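Mandelate racemase/muconate lactonizing enzyme (Polaromonas sp., PDB 2OG9) belongs to the enolase superfamily and probably abstracts a proton alpha to a carboxylate, possibly as a mandelate racemase. Local coordinates at residues Asp91-Ala96 with Ala131-Leu136. Residues are numbered along the deposited sequence; the frame is centred on the assembly and turned at random.
Sequences DPSDIA and AKRAGL
The Asp91-Asp94 turn before helix 95-104 faces Arg133, in the last turn of helix 114-133, across backbones that stay well apart, the Ser93 and Arg133 CA atoms being 9.8 Å from each other. In 131-136 the helix finishes in a Schellman motif: Gly135 has positive phi, and the two bonds back into the last turn run from Leu136 N to Ala131 O and from Gly135 N to Lys132 O. Ala131 O also accepts from Ala134 N, its two donors arriving from opposite faces of its plane. In 91-96 the type I beta turn is fixed from within by an Asx turn, Ser93 N giving a 3.1 Å bond to Asp91 OD1 from above the carboxylate plane. Arg133 spans the gap with CG anti to its N (chi1 -176°), an extended start and a bend at chi3 (-68°) that turns the guanidinium to the turn. Pro92 CG lies at the edge of that group, 3.8 Å from Arg133 NH2, the two side chains crossing at roughly a right angle. No direct hydrogen bond joins the segments; one water links them, lying in the guanidinium plane, accepting from Arg133 NE at 2.7 Å and pairing with Ser93 OG at 2.9 Å. Ser93 OG also bonds Ser12 OG, and Arg133 NH2 forms a salt bridge with Asp13, so the chain's N-terminal residues close the same cluster. Asp91 and Asp94 both pair with Lys140 of a second subunit, where Ser93 packs on Leu136 of that subunit. The contact thus joins the turn that leads into helix 95-104 to the end of helix 114-133, in the N-terminal capping domain beside a subunit interface. Its small buried area, Pro92 packing and water link imply a largely polar, mediated junction: Asp13 probably offsets much of the arginine's charge, while Asp91 OD1, 5.6 Å from Arg133 NH2, may add a weaker long-range attraction.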
# COMPACT_ATOMS: atom_id res chain seq x y z
N ASP A 91 43.41 -8.81 11.12
CA ASP A 91 43.79 -7.51 10.57
C ASP A 91 42.83 -6.48 11.17
O ASP A 91 41.64 -6.48 10.86
CB ASP A 91 43.64 -7.54 9.04
CG ASP A 91 44.22 -6.31 8.37
OD1 ASP A 91 44.29 -5.25 9.03
OD2 ASP A 91 44.59 -6.40 7.18
N PRO A 92 43.33 -5.57 12.03
CA PRO A 92 42.49 -4.55 12.66
C PRO A 92 41.77 -3.60 11.71
O PRO A 92 40.78 -2.97 12.11
CB PRO A 92 43.48 -3.82 13.58
CG PRO A 92 44.76 -3.90 12.80
CD PRO A 92 44.76 -5.35 12.35
N SER A 93 42.24 -3.48 10.47
CA SER A 93 41.61 -2.58 9.51
C SER A 93 40.26 -3.08 8.98
O SER A 93 39.46 -2.29 8.50
CB SER A 93 42.56 -2.30 8.34
OG SER A 93 43.63 -1.46 8.73
N ASP A 94 40.02 -4.39 9.05
CA ASP A 94 38.77 -4.96 8.56
C ASP A 94 37.75 -4.93 9.69
O ASP A 94 37.28 -5.97 10.18
CB ASP A 94 39.02 -6.40 8.08
CG ASP A 94 39.97 -6.46 6.91
OD1 ASP A 94 40.03 -5.47 6.14
OD2 ASP A 94 40.65 -7.49 6.73
N ILE A 95 37.41 -3.71 10.10
CA ILE A 95 36.50 -3.48 11.21
C ILE A 95 35.13 -4.13 11.13
O ILE A 95 34.72 -4.83 12.06
CB ILE A 95 36.34 -1.96 11.45
CG1 ILE A 95 37.73 -1.33 11.62
CG2 ILE A 95 35.48 -1.71 12.69
CD1 ILE A 95 37.70 0.14 12.03
N ALA A 96 34.41 -3.91 10.03
CA ALA A 96 33.08 -4.50 9.88
C ALA A 96 33.17 -6.02 9.87
O ALA A 96 32.35 -6.71 10.49
CB ALA A 96 32.43 -4.00 8.59
N ALA A 131 41.93 5.55 12.96
CA ALA A 131 42.04 7.01 12.86
C ALA A 131 43.47 7.45 13.21
O ALA A 131 44.09 8.22 12.47
CB ALA A 131 41.04 7.67 13.80
N LYS A 132 43.97 6.94 14.33
CA LYS A 132 45.33 7.26 14.78
C LYS A 132 46.36 6.87 13.73
O LYS A 132 47.37 7.56 13.53
CB LYS A 132 45.63 6.54 16.10
CG LYS A 132 44.89 7.11 17.31
CD LYS A 132 45.05 6.24 18.57
CE LYS A 132 44.37 6.88 19.77
NZ LYS A 132 44.41 6.03 21.00
N ARG A 133 46.10 5.76 13.04
CA ARG A 133 47.00 5.27 12.01
C ARG A 133 47.15 6.33 10.92
O ARG A 133 48.23 6.48 10.34
CB ARG A 133 46.45 3.96 11.41
CG ARG A 133 47.36 3.30 10.38
CD ARG A 133 46.63 2.22 9.60
NE ARG A 133 46.29 1.05 10.42
CZ ARG A 133 47.16 0.14 10.83
NH1 ARG A 133 48.44 0.25 10.49
NH2 ARG A 133 46.76 -0.89 11.57
N ALA A 134 46.08 7.07 10.66
CA ALA A 134 46.12 8.12 9.63
C ALA A 134 46.48 9.49 10.21
O ALA A 134 46.54 10.48 9.48
CB ALA A 134 44.78 8.20 8.92
N GLY A 135 46.71 9.55 11.52
CA GLY A 135 47.04 10.81 12.16
C GLY A 135 45.86 11.77 12.11
O GLY A 135 46.03 12.99 12.08
N LEU A 136 44.65 11.21 12.11
CA LEU A 136 43.44 12.02 12.03
C LEU A 136 42.50 11.78 13.20
O LEU A 136 42.48 10.70 13.78
CB LEU A 136 42.68 11.70 10.74
CG LEU A 136 43.33 11.89 9.38
CD1 LEU A 136 42.38 11.33 8.30
CD2 LEU A 136 43.62 13.36 9.14
O HOH W 1 43.94 0.00 11.27